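Local coordinates for protein putative deoxyribonuclease yjjV (Escherichia coli, PDB 1ZZM) that is a TatD-family metal-dependent hydrolase that binds two divalent metal cations and probably cleaves ester bonds, perhaps those of DNA, at residues H9-F14 and P39-E44; A47-L52 and A61-H66. All coordinates share one frame; numbering follows the deposited sequence.

Contact 1: residues H9-F14 and P39-E44. With ZN (zinc ion), chain B.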
loop_
_atom_site.group_PDB
_atom_site.type_symbol
_atom_site.label_atom_id
_atom_site.label_comp_id
_atom_site.label_asym_id
_atom_site.label_seq_id
_atom_site.Cartn_x
_atom_site.Cartn_y
_atom_site.Cartn_z
ATOM N N HIS A 9 -1.698 1.288 3.986
ATOM C CA HIS A 9 -1.018 2.199 3.058
ATOM C C HIS A 9 -1.433 3.643 3.364
ATOM O O HIS A 9 -2.458 4.116 2.894
ATOM C CB HIS A 9 -1.431 1.837 1.622
ATOM C CG HIS A 9 -0.566 2.451 0.564
ATOM N ND1 HIS A 9 0.385 1.737 -0.132
ATOM C CD2 HIS A 9 -0.529 3.714 0.069
ATOM C CE1 HIS A 9 0.974 2.532 -1.009
ATOM N NE2 HIS A 9 0.437 3.737 -0.901
ATOM N N CYS A 10 -0.651 4.327 4.184
ATOM C CA CYS A 10 -0.949 5.713 4.500
ATOM C C CYS A 10 0.349 6.501 4.508
ATOM O O CYS A 10 1.299 6.139 5.214
ATOM C CB CYS A 10 -1.637 5.813 5.874
ATOM S SG CYS A 10 -1.961 7.559 6.376
ATOM N N HIS A 11 0.401 7.584 3.724
ATOM C CA HIS A 11 1.600 8.416 3.647
ATOM C C HIS A 11 1.544 9.382 4.824
ATOM O O HIS A 11 1.373 10.597 4.674
ATOM C CB HIS A 11 1.614 9.153 2.309
ATOM C CG HIS A 11 1.841 8.237 1.143
ATOM N ND1 HIS A 11 3.084 7.744 0.829
ATOM C CD2 HIS A 11 0.972 7.630 0.300
ATOM C CE1 HIS A 11 2.982 6.864 -0.149
ATOM N NE2 HIS A 11 1.708 6.772 -0.485
ATOM N N PHE A 12 1.707 8.806 5.999
ATOM C CA PHE A 12 1.604 9.536 7.261
ATOM C C PHE A 12 2.710 10.545 7.561
ATOM O O PHE A 12 2.624 11.263 8.563
ATOM C CB PHE A 12 1.539 8.508 8.377
ATOM C CG PHE A 12 0.875 9.000 9.634
ATOM C CD1 PHE A 12 -0.499 9.147 9.688
ATOM C CD2 PHE A 12 1.635 9.279 10.775
ATOM C CE1 PHE A 12 -1.133 9.572 10.869
ATOM C CE2 PHE A 12 1.019 9.707 11.968
ATOM C CZ PHE A 12 -0.359 9.856 12.015
ATOM N N ASP A 13 3.746 10.599 6.724
ATOM C CA ASP A 13 4.840 11.548 6.920
ATOM C C ASP A 13 4.595 12.838 6.130
ATOM O O ASP A 13 5.408 13.760 6.164
ATOM C CB ASP A 13 6.194 10.936 6.512
ATOM C CG ASP A 13 6.199 10.384 5.094
ATOM O OD1 ASP A 13 5.222 9.724 4.688
ATOM O OD2 ASP A 13 7.212 10.606 4.407
ATOM N N PHE A 14 3.488 12.883 5.407
ATOM C CA PHE A 14 3.121 14.085 4.652
ATOM C C PHE A 14 1.991 14.841 5.356
ATOM O O PHE A 14 1.344 14.314 6.269
ATOM C CB PHE A 14 2.595 13.709 3.268
ATOM C CG PHE A 14 3.658 13.305 2.286
ATOM C CD1 PHE A 14 4.244 12.031 2.338
ATOM C CD2 PHE A 14 4.084 14.203 1.308
ATOM C CE1 PHE A 14 5.261 11.664 1.418
ATOM C CE2 PHE A 14 5.084 13.849 0.394
ATOM C CZ PHE A 14 5.680 12.580 0.444
ATOM N N PRO A 39 4.497 3.733 3.742
ATOM C CA PRO A 39 5.505 3.442 2.721
ATOM C C PRO A 39 6.232 4.710 2.297
ATOM O O PRO A 39 5.595 5.758 2.088
ATOM C CB PRO A 39 4.688 2.820 1.599
ATOM C CG PRO A 39 3.351 3.469 1.715
ATOM C CD PRO A 39 3.146 3.835 3.165
ATOM N N ALA A 40 7.556 4.648 2.174
ATOM C CA ALA A 40 8.292 5.866 1.780
ATOM C C ALA A 40 8.136 6.110 0.286
ATOM O O ALA A 40 7.676 5.226 -0.448
ATOM C CB ALA A 40 9.743 5.741 2.124
ATOM N N THR A 41 8.533 7.308 -0.156
ATOM C CA THR A 41 8.453 7.699 -1.565
ATOM C C THR A 41 9.802 7.981 -2.201
ATOM O O THR A 41 9.950 7.924 -3.425
ATOM C CB THR A 41 7.614 8.973 -1.722
ATOM O OG1 THR A 41 8.172 10.008 -0.880
ATOM C CG2 THR A 41 6.117 8.692 -1.317
ATOM N N GLU A 42 10.795 8.274 -1.371
ATOM C CA GLU A 42 12.117 8.623 -1.874
ATOM C C GLU A 42 13.117 8.604 -0.748
ATOM O O GLU A 42 12.740 8.777 0.408
ATOM C CB GLU A 42 12.105 10.024 -2.515
ATOM C CG GLU A 42 11.847 11.167 -1.513
ATOM C CD GLU A 42 11.940 12.545 -2.183
ATOM O OE1 GLU A 42 13.055 12.954 -2.589
ATOM O OE2 GLU A 42 10.892 13.197 -2.322
ATOM N N ALA A 43 14.394 8.463 -1.100
ATOM C CA ALA A 43 15.465 8.330 -0.106
ATOM C C ALA A 43 15.537 9.490 0.873
ATOM O O ALA A 43 15.855 9.298 2.023
ATOM C CB ALA A 43 16.830 8.152 -0.823
ATOM N N GLU A 44 15.233 10.693 0.410
ATOM C CA GLU A 44 15.283 11.832 1.302
ATOM C C GLU A 44 14.264 11.718 2.443
ATOM O O GLU A 44 14.444 12.350 3.482
ATOM C CB GLU A 44 15.062 13.119 0.512
ATOM C CG GLU A 44 14.829 14.320 1.379
ATOM C CD GLU A 44 14.750 15.600 0.571
ATOM O OE1 GLU A 44 13.908 15.670 -0.355
ATOM O OE2 GLU A 44 15.533 16.527 0.865
HETATM ZN ZN ZN B . 1.023 5.493 -1.865
HETATM O O HOH W 1 5.241 8.465 2.418
HETATM O O HOH W 2 7.954 9.256 2.107
HETATM O O HOH W 3 0.772 6.194 -3.747
#

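Contact 2: residues A47-L52 and A61-H66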
loop_
_atom_site.group_PDB
_atom_site.type_symbol
_atom_site.label_atom_id
_atom_site.label_comp_id
_atom_site.label_asym_id
_atom_site.label_seq_id
_atom_site.Cartn_x
_atom_site.Cartn_y
_atom_site.Cartn_z
ATOM N N ALA A 47 14.612 8.709 6.545
ATOM C CA ALA A 47 14.796 9.023 7.947
ATOM C C ALA A 47 13.499 9.340 8.666
ATOM O O ALA A 47 13.269 8.828 9.741
ATOM C CB ALA A 47 15.774 10.201 8.107
ATOM N N ARG A 48 12.661 10.196 8.090
ATOM C CA ARG A 48 11.418 10.546 8.754
ATOM C C ARG A 48 10.400 9.382 8.844
ATOM O O ARG A 48 9.608 9.308 9.792
ATOM C CB ARG A 48 10.814 11.769 8.074
ATOM C CG ARG A 48 10.148 11.538 6.724
ATOM C CD ARG A 48 9.760 12.918 6.130
ATOM N NE ARG A 48 8.848 12.783 4.994
ATOM C CZ ARG A 48 8.379 13.808 4.296
ATOM N NH1 ARG A 48 8.746 15.053 4.600
ATOM N NH2 ARG A 48 7.493 13.603 3.335
ATOM N N VAL A 49 10.419 8.479 7.861
ATOM C CA VAL A 49 9.517 7.341 7.882
ATOM C C VAL A 49 10.035 6.354 8.938
ATOM O O VAL A 49 9.253 5.813 9.723
ATOM C CB VAL A 49 9.421 6.683 6.471
ATOM C CG1 VAL A 49 8.658 5.301 6.512
ATOM C CG2 VAL A 49 8.668 7.636 5.561
ATOM N N LEU A 50 11.349 6.160 8.988
ATOM C CA LEU A 50 11.913 5.254 9.990
ATOM C C LEU A 50 11.648 5.824 11.381
ATOM O O LEU A 50 11.341 5.074 12.304
ATOM C CB LEU A 50 13.423 5.067 9.798
ATOM C CG LEU A 50 13.882 4.204 8.602
ATOM C CD1 LEU A 50 15.366 3.887 8.760
ATOM C CD2 LEU A 50 13.124 2.883 8.557
ATOM N N ALA A 51 11.776 7.142 11.538
ATOM C CA ALA A 51 11.533 7.763 12.853
ATOM C C ALA A 51 10.083 7.545 13.274
ATOM O O ALA A 51 9.828 7.271 14.438
ATOM C CB ALA A 51 11.840 9.263 12.824
ATOM N N LEU A 52 9.140 7.666 12.343
ATOM C CA LEU A 52 7.737 7.437 12.673
ATOM C C LEU A 52 7.565 6.021 13.204
ATOM O O LEU A 52 6.926 5.812 14.245
ATOM C CB LEU A 52 6.834 7.601 11.428
ATOM C CG LEU A 52 6.505 9.023 10.959
ATOM C CD1 LEU A 52 5.607 8.981 9.685
ATOM C CD2 LEU A 52 5.778 9.712 12.132
ATOM N N ALA A 61 6.714 0.639 8.888
ATOM C CA ALA A 61 7.234 1.289 7.685
ATOM C C ALA A 61 7.633 0.370 6.538
ATOM O O ALA A 61 7.826 -0.831 6.733
ATOM C CB ALA A 61 8.455 2.115 8.095
ATOM N N ALA A 62 7.742 0.975 5.345
ATOM C CA ALA A 62 8.253 0.327 4.151
ATOM C C ALA A 62 9.187 1.412 3.561
ATOM O O ALA A 62 8.898 2.624 3.676
ATOM C CB ALA A 62 7.134 -0.016 3.175
ATOM N N LEU A 63 10.315 0.985 2.990
ATOM C CA LEU A 63 11.286 1.887 2.379
ATOM C C LEU A 63 11.392 1.487 0.919
ATOM O O LEU A 63 11.439 0.292 0.562
ATOM C CB LEU A 63 12.669 1.745 3.029
ATOM C CG LEU A 63 12.738 2.009 4.531
ATOM C CD1 LEU A 63 14.186 1.800 5.005
ATOM C CD2 LEU A 63 12.250 3.442 4.811
ATOM N N GLY A 64 11.426 2.500 0.061
ATOM C CA GLY A 64 11.479 2.236 -1.348
ATOM C C GLY A 64 11.382 3.558 -2.075
ATOM O O GLY A 64 11.144 4.625 -1.461
ATOM N N LEU A 65 11.491 3.475 -3.393
ATOM C CA LEU A 65 11.492 4.659 -4.258
ATOM C C LEU A 65 10.282 4.616 -5.212
ATOM O O LEU A 65 10.228 3.779 -6.091
ATOM C CB LEU A 65 12.815 4.635 -5.032
ATOM C CG LEU A 65 14.099 4.454 -4.191
ATOM C CD1 LEU A 65 15.306 4.257 -5.108
ATOM C CD2 LEU A 65 14.353 5.684 -3.313
ATOM N N HIS A 66 9.345 5.551 -5.002
ATOM C CA HIS A 66 8.079 5.698 -5.719
ATOM C C HIS A 66 8.253 6.169 -7.164
ATOM O O HIS A 66 9.033 7.084 -7.436
ATOM C CB HIS A 66 7.200 6.676 -4.904
ATOM C CG HIS A 66 5.738 6.636 -5.245
ATOM N ND1 HIS A 66 5.251 6.974 -6.490
ATOM C CD2 HIS A 66 4.649 6.419 -4.464
ATOM C CE1 HIS A 66 3.928 6.972 -6.464
ATOM N NE2 HIS A 66 3.537 6.641 -5.244
#

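Contact 1: residues H9-F14 and P39-E44
The HxH metal-binding motif just past the first strand of the TatD barrel, His9 and His11, meets Pro39, which ends the next strand, and Thr41 in the loop beyond. Both histidines give NE2 to one zinc ion, at 2.1 Å for His9 and 2.0 Å for His11; water 3, Glu97 and Asp207 belong to the same site. Pro39 backs the pair. Its CG lies over one face of the His9 ring, shifted toward the rim, in a CH-pi contact 3.8 Å from the centroid, while CG also comes within 3.9 Å of His11 CE1. Thr41 CG2, anti to its carbonyl carbon, rests against CE1 and ND1 of His11. Its OG1 faces Phe14 CZ tip to tip at the phenyl edge, and both residues line the pocket that holds a polyethylene glycol molecule. Water 1, in the plane of the His11 ring, accepts from ND1 at 2.8 Å and donates to Asp13 OD1 and Pro39 O. Water 2 donates to Asp13 OD2 and hydrogen-bonds Thr41 OG1. With ND1 as donor and NE2 on the metal, the rotation of the His11 ring is fixed at both nitrogens; Asp13, acting through water 1, would probably make the imidazole a more electron-rich ligand.

Contact 2: residues A47-L52 and A61-H66
Leu63, at the end of strand 59-63, meets Leu50 of helix 46-55 through its branched tip. Its CB leads to CG, which is anti to the carbonyl carbon (chi1 -59°) and lies 4.1 Å from Leu50 CD2. Beyond CG the chain forks: CD1 and CD2 both touch that same methyl, each at 3.9 Å, and CD2 also approaches Leu50 CG. The two leucines cross at about a right angle, with one methyl of Leu50 set against the fork of Leu63. Val49 fills the neighbouring position. Its CG1, anti to the backbone N, presses on Ala61 CB at 3.6 Å, and it also touches Ala62 O and, more loosely, Leu63 CD2. Leu81 and Ala84 of helix 75-87 add to the surroundings of Leu63. An alanine at Leu63 would remove the fork and would probably open a gap beside Leu50 CD2, leaving that side chain freer to turn. The segment axes approach to 8.3 Å and run nearly antiparallel, at 158°. This is the apolar helix-on-strand layer of a beta-alpha-beta crossover, here strand 33-39, helix 46-55 and strand 59-63, as built up by the successive beta-alpha repeats of a TIM barrel.

How the contacts relate
Both contacts are largely buried and meet at one beta-alpha-beta unit: residues 39-44 of contact 1 lead from strand 33-39 into the helix of contact 2, while residues 9-14 come from the loop after the adjacent strand 5-7. Their chemistry follows their place in the barrel. Contact 1 sits at the C-terminal ends of the strands, where metal, water and carboxylate dominate; contact 2 lies between strand and outer helix and is made mainly by aliphatic side chains. They also join directly. Asp13 OD2 forms a salt bridge with Arg48 NE at 2.8 Å, and Arg48 also makes a cation-pi contact with Phe14. Ala40 N probably hydrogen-bonds Ala62 O, tying the start of the loop after strand 33-39 to the neighbouring strand 59-63.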